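Local coordinates for D-xylonate dehydratase (Caulobacter crescentus, PDB 5OYN), which catalyses the dehydration of D-xylonate to 2-dehydro-3-deoxy-D-arabinonate, and of D-gluconate with similar efficiency, using a [2Fe-2S] cluster and magnesium, at residues 361-364 with 365-369; 343-347 with 348-352. One frame throughout, in Å; residues are numbered along the deposited sequence.

Contact 1 (361-364 with 365-369); sequences KTMS and ENLQG
Glu365 folds back over Thr362 at the start of the short helix 363-367. Its CB lies beside the Thr362 carbonyl oxygen, and its CG, set beside its own backbone N (chi1 -81°), comes 3.3 Å from Thr362 OG1. CD stays near that hydroxyl, and OE1 ends the chain by accepting two bonds. Thr362 N reaches Glu365 OE1 at 2.9 Å, on the lone pair turned away from the other carboxylate oxygen. Thr362 OG1 donates to Glu365 OE1 at 3.0 Å from above the carboxylate plane, 46° out of it. Lys361 NZ is 5.2 Å from Glu365 OE2, not in contact, the opposite charges near enough for at most a weak attraction. In return Glu365 N gives a weak bond of 3.4 Å to Thr362 OG1. With an alanine here in place of Thr362, Glu365 N is likely to lose its capping acceptor and the Glu365 carboxylate, held then by the backbone N alone of its two donors, to turn more freely. Behind the cap, Asn366 N bonds to Thr362 O at 2.8 Å, while the Asn366 side-chain amide is held by Thr357 and Thr359. On the buried side Met363 curls so that its CE rests 3.4 Å from Leu367 CG, one helical turn on. Reciprocal bonding between the N-cap residue Thr362 and Glu365 three positions later is a capping box, which secures the N-terminus of a helix.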
loop_
_atom_site.group_PDB
_atom_site.type_symbol
_atom_site.label_atom_id
_atom_site.label_comp_id
_atom_site.label_asym_id
_atom_site.label_seq_id
_atom_site.Cartn_x
_atom_site.Cartn_y
_atom_site.Cartn_z
ATOM N N LYS A 361 -6.913 -5.663 -33.844
ATOM C CA LYS A 361 -7.261 -5.049 -35.107
ATOM C C LYS A 361 -5.967 -4.682 -35.815
ATOM O O LYS A 361 -4.870 -4.989 -35.344
ATOM C CB LYS A 361 -8.160 -3.828 -34.881
ATOM C CG LYS A 361 -9.428 -4.145 -34.087
ATOM C CD LYS A 361 -10.554 -4.628 -35.012
ATOM C CE LYS A 361 -11.473 -5.661 -34.353
ATOM N NZ LYS A 361 -12.763 -5.791 -35.102
ATOM N N THR A 362 -6.090 -4.041 -36.967
ATOM C CA THR A 362 -4.914 -3.602 -37.706
ATOM C C THR A 362 -4.659 -2.131 -37.412
ATOM O O THR A 362 -5.564 -1.402 -36.994
ATOM C CB THR A 362 -5.074 -3.828 -39.218
ATOM O OG1 THR A 362 -6.220 -3.117 -39.707
ATOM C CG2 THR A 362 -5.252 -5.299 -39.510
ATOM N N MET A 363 -3.406 -1.709 -37.617
ATOM C CA MET A 363 -3.063 -0.309 -37.392
ATOM C C MET A 363 -4.105 0.610 -38.009
ATOM O O MET A 363 -4.710 1.433 -37.312
ATOM C CB MET A 363 -1.674 0.009 -37.945
ATOM C CG MET A 363 -1.111 1.346 -37.434
ATOM S SD MET A 363 -0.755 1.409 -35.644
ATOM C CE MET A 363 -1.905 2.662 -35.180
ATOM N N SER A 364 -4.373 0.441 -39.307
ATOM C CA SER A 364 -5.380 1.264 -39.973
ATOM C C SER A 364 -6.723 1.202 -39.255
ATOM O O SER A 364 -7.377 2.232 -39.056
ATOM C CB SER A 364 -5.551 0.830 -41.429
ATOM O OG SER A 364 -6.835 1.214 -41.905
ATOM N N GLU A 365 -7.165 -0.002 -38.881
ATOM C CA GLU A 365 -8.438 -0.126 -38.182
ATOM C C GLU A 365 -8.410 0.648 -36.867
ATOM O O GLU A 365 -9.394 1.310 -36.510
ATOM C CB GLU A 365 -8.773 -1.603 -37.946
ATOM C CG GLU A 365 -9.398 -2.311 -39.158
ATOM C CD GLU A 365 -9.480 -3.841 -39.002
ATOM O OE1 GLU A 365 -8.571 -4.458 -38.395
ATOM O OE2 GLU A 365 -10.460 -4.436 -39.506
ATOM N N ASN A 366 -7.271 0.609 -36.156
ATOM C CA ASN A 366 -7.134 1.349 -34.898
ATOM C C ASN A 366 -7.263 2.846 -35.122
ATOM O O ASN A 366 -7.804 3.566 -34.272
ATOM C CB ASN A 366 -5.780 1.052 -34.241
ATOM C CG ASN A 366 -5.684 -0.354 -33.727
ATOM O OD1 ASN A 366 -6.704 -0.996 -33.490
ATOM N ND2 ASN A 366 -4.458 -0.861 -33.573
ATOM N N LEU A 367 -6.770 3.330 -36.261
ATOM C CA LEU A 367 -6.596 4.757 -36.495
ATOM C C LEU A 367 -7.845 5.449 -37.015
ATOM O O LEU A 367 -7.850 6.680 -37.103
ATOM C CB LEU A 367 -5.443 4.971 -37.471
ATOM C CG LEU A 367 -4.112 4.703 -36.796
ATOM C CD1 LEU A 367 -2.953 4.847 -37.739
ATOM C CD2 LEU A 367 -3.980 5.663 -35.661
ATOM N N GLN A 368 -8.893 4.708 -37.355
ATOM C CA GLN A 368 -10.107 5.344 -37.846
ATOM C C GLN A 368 -10.696 6.245 -36.773
ATOM O O GLN A 368 -10.927 5.812 -35.638
ATOM C CB GLN A 368 -11.127 4.294 -38.283
ATOM C CG GLN A 368 -10.649 3.472 -39.478
ATOM C CD GLN A 368 -10.081 4.346 -40.596
ATOM O OE1 GLN A 368 -8.898 4.220 -40.967
ATOM N NE2 GLN A 368 -10.916 5.252 -41.126
ATOM N N GLY A 369 -10.912 7.511 -37.126
ATOM C CA GLY A 369 -11.470 8.475 -36.210
ATOM C C GLY A 369 -10.446 9.306 -35.478
ATOM O O GLY A 369 -10.824 10.278 -34.816
#

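Contact 2 (343-347 with 348-352); sequences WELLQ and QGRLH
Leu345 O is gripped by two backbone N-H groups from the chain that follows it. Gln348 N donates to Leu345 O at 2.8 Å, coming from above the carbonyl plane, and Arg350 N bonds to the same Leu345 O, weakly, at 3.4 Å. Next along, Gly349 N donates to Leu346 O at 3.1 Å with an N-H...O angle of 159°. Gly349 has a positive phi of 65°, which turns the chain back across the end of helix 337-347. Paired bonds from Arg350 to Leu345 and from Gly349 to Leu346, with glycine at the turn, fit a Schellman motif, its outer bond being the weak one. The apolar contact that accompanies such a motif is present: Leu345 CD2 meets Arg350 CB at 4.0 Å, while the Arg350 guanidinium runs on to a salt bridge with Asp314. Leu351 then points back at the helix. Its CG lies 4.0 Å from Leu345 CB, and its CD1 lies 4.1 Å from Leu346 CB. With CG anti to the backbone N (chi1 177°), Leu346 carries its CD1 to Leu351 CB, the two side chains crossing at about a right angle. Leu345 also packs on Ala278 and Ala282 of helix 270-282.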
loop_
_atom_site.group_PDB
_atom_site.type_symbol
_atom_site.label_atom_id
_atom_site.label_comp_id
_atom_site.label_asym_id
_atom_site.label_seq_id
_atom_site.Cartn_x
_atom_site.Cartn_y
_atom_site.Cartn_z
ATOM N N TRP A 343 -2.437 8.907 -37.660
ATOM C CA TRP A 343 -3.518 9.105 -38.616
ATOM C C TRP A 343 -3.059 9.989 -39.762
ATOM O O TRP A 343 -3.224 9.644 -40.938
ATOM C CB TRP A 343 -4.716 9.718 -37.904
ATOM C CG TRP A 343 -5.933 9.957 -38.752
ATOM C CD1 TRP A 343 -7.018 9.132 -38.887
ATOM C CD2 TRP A 343 -6.217 11.123 -39.534
ATOM N NE1 TRP A 343 -7.952 9.711 -39.717
ATOM C CE2 TRP A 343 -7.481 10.932 -40.128
ATOM C CE3 TRP A 343 -5.519 12.304 -39.802
ATOM C CZ2 TRP A 343 -8.058 11.879 -40.973
ATOM C CZ3 TRP A 343 -6.094 13.237 -40.642
ATOM C CH2 TRP A 343 -7.352 13.021 -41.213
ATOM N N GLU A 344 -2.485 11.144 -39.418
ATOM C CA GLU A 344 -1.872 12.044 -40.386
ATOM C C GLU A 344 -1.000 11.269 -41.366
ATOM O O GLU A 344 -1.165 11.380 -42.584
ATOM C CB GLU A 344 -1.062 13.101 -39.626
ATOM C CG GLU A 344 -1.028 14.490 -40.219
ATOM C CD GLU A 344 -2.395 15.152 -40.361
ATOM O OE1 GLU A 344 -3.236 15.035 -39.450
ATOM O OE2 GLU A 344 -2.622 15.810 -41.403
ATOM N N LEU A 345 -0.099 10.434 -40.844
ATOM C CA LEU A 345 0.794 9.668 -41.709
ATOM C C LEU A 345 0.015 8.682 -42.573
ATOM O O LEU A 345 0.206 8.622 -43.797
ATOM C CB LEU A 345 1.841 8.940 -40.866
ATOM C CG LEU A 345 2.967 9.833 -40.345
ATOM C CD1 LEU A 345 3.689 9.167 -39.193
ATOM C CD2 LEU A 345 3.948 10.221 -41.465
ATOM N N LEU A 346 -0.875 7.905 -41.950
ATOM C CA LEU A 346 -1.653 6.910 -42.683
ATOM C C LEU A 346 -2.358 7.527 -43.890
ATOM O O LEU A 346 -2.438 6.905 -44.957
ATOM C CB LEU A 346 -2.664 6.259 -41.740
ATOM C CG LEU A 346 -3.619 5.244 -42.343
ATOM C CD1 LEU A 346 -2.948 3.890 -42.345
ATOM C CD2 LEU A 346 -4.928 5.204 -41.572
ATOM N N GLN A 347 -2.848 8.763 -43.745
ATOM C CA GLN A 347 -3.552 9.426 -44.837
ATOM C C GLN A 347 -2.637 9.728 -46.027
ATOM O O GLN A 347 -3.129 9.869 -47.153
ATOM C CB GLN A 347 -4.198 10.719 -44.338
ATOM C CG GLN A 347 -5.286 10.549 -43.288
ATOM C CD GLN A 347 -6.338 9.522 -43.664
ATOM O OE1 GLN A 347 -6.149 8.321 -43.460
ATOM N NE2 GLN A 347 -7.467 9.993 -44.202
ATOM N N GLN A 348 -1.325 9.861 -45.810
ATOM C CA GLN A 348 -0.383 10.107 -46.900
ATOM C C GLN A 348 0.355 8.847 -47.328
ATOM O O GLN A 348 1.424 8.945 -47.939
ATOM C CB GLN A 348 0.645 11.173 -46.523
ATOM C CG GLN A 348 0.079 12.365 -45.839
ATOM C CD GLN A 348 -0.795 13.156 -46.746
ATOM O OE1 GLN A 348 -0.369 13.567 -47.827
ATOM N NE2 GLN A 348 -2.036 13.378 -46.330
ATOM N N GLY A 349 -0.170 7.673 -46.991
ATOM C CA GLY A 349 0.435 6.433 -47.435
ATOM C C GLY A 349 1.820 6.145 -46.897
ATOM O O GLY A 349 2.493 5.243 -47.414
ATOM N N ARG A 350 2.269 6.868 -45.864
ATOM C CA ARG A 350 3.548 6.580 -45.220
ATOM C C ARG A 350 3.456 5.521 -44.112
ATOM O O ARG A 350 4.448 5.292 -43.415
ATOM C CB ARG A 350 4.155 7.854 -44.651
ATOM C CG ARG A 350 3.981 9.055 -45.537
ATOM C CD ARG A 350 4.947 9.024 -46.706
ATOM N NE ARG A 350 6.306 8.617 -46.345
ATOM C CZ ARG A 350 7.371 9.414 -46.451
ATOM N NH1 ARG A 350 7.227 10.667 -46.883
ATOM N NH2 ARG A 350 8.582 8.963 -46.117
ATOM N N LEU A 351 2.312 4.861 -43.943
ATOM C CA LEU A 351 2.157 3.815 -42.938
ATOM C C LEU A 351 1.704 2.517 -43.589
ATOM O O LEU A 351 0.833 2.528 -44.465
ATOM C CB LEU A 351 1.116 4.197 -41.871
ATOM C CG LEU A 351 1.517 5.004 -40.646
ATOM C CD1 LEU A 351 0.476 4.797 -39.555
ATOM C CD2 LEU A 351 2.912 4.631 -40.177
ATOM N N HIS A 352 2.268 1.398 -43.140
ATOM C CA HIS A 352 1.688 0.091 -43.438
ATOM C C HIS A 352 0.484 -0.107 -42.524
ATOM O O HIS A 352 0.619 -0.545 -41.376
ATOM C CB HIS A 352 2.712 -1.018 -43.250
ATOM C CG HIS A 352 3.988 -0.792 -43.987
ATOM N ND1 HIS A 352 4.045 -0.687 -45.361
ATOM C CD2 HIS A 352 5.259 -0.661 -43.545
ATOM C CE1 HIS A 352 5.298 -0.494 -45.732
ATOM N NE2 HIS A 352 6.055 -0.476 -44.650
#

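Contact 2 closes the C-terminal end of helix 337-347, and contact 1 starts helix 363-367, so one finishes a helix and the other begins the next, their centres about 11 Å apart. The chemistry differs accordingly: at 361-369 a side-chain hydroxyl and carboxylate serve backbone N-H groups, whereas at 343-352 backbone N-H groups serve helix carbonyls. Both contacts are partly buried: Met363 and Leu367, like Leu345 and Leu351, are buried, while Lys361, Glu365 and Gln347 are exposed. They share one apolar seam: Leu367 CD1 lies 3.9 Å from Leu351 CD1, and Leu346 CD1 reaches Ser364 CB at 4.1 Å. Both lie away from the cluster and magnesium sites.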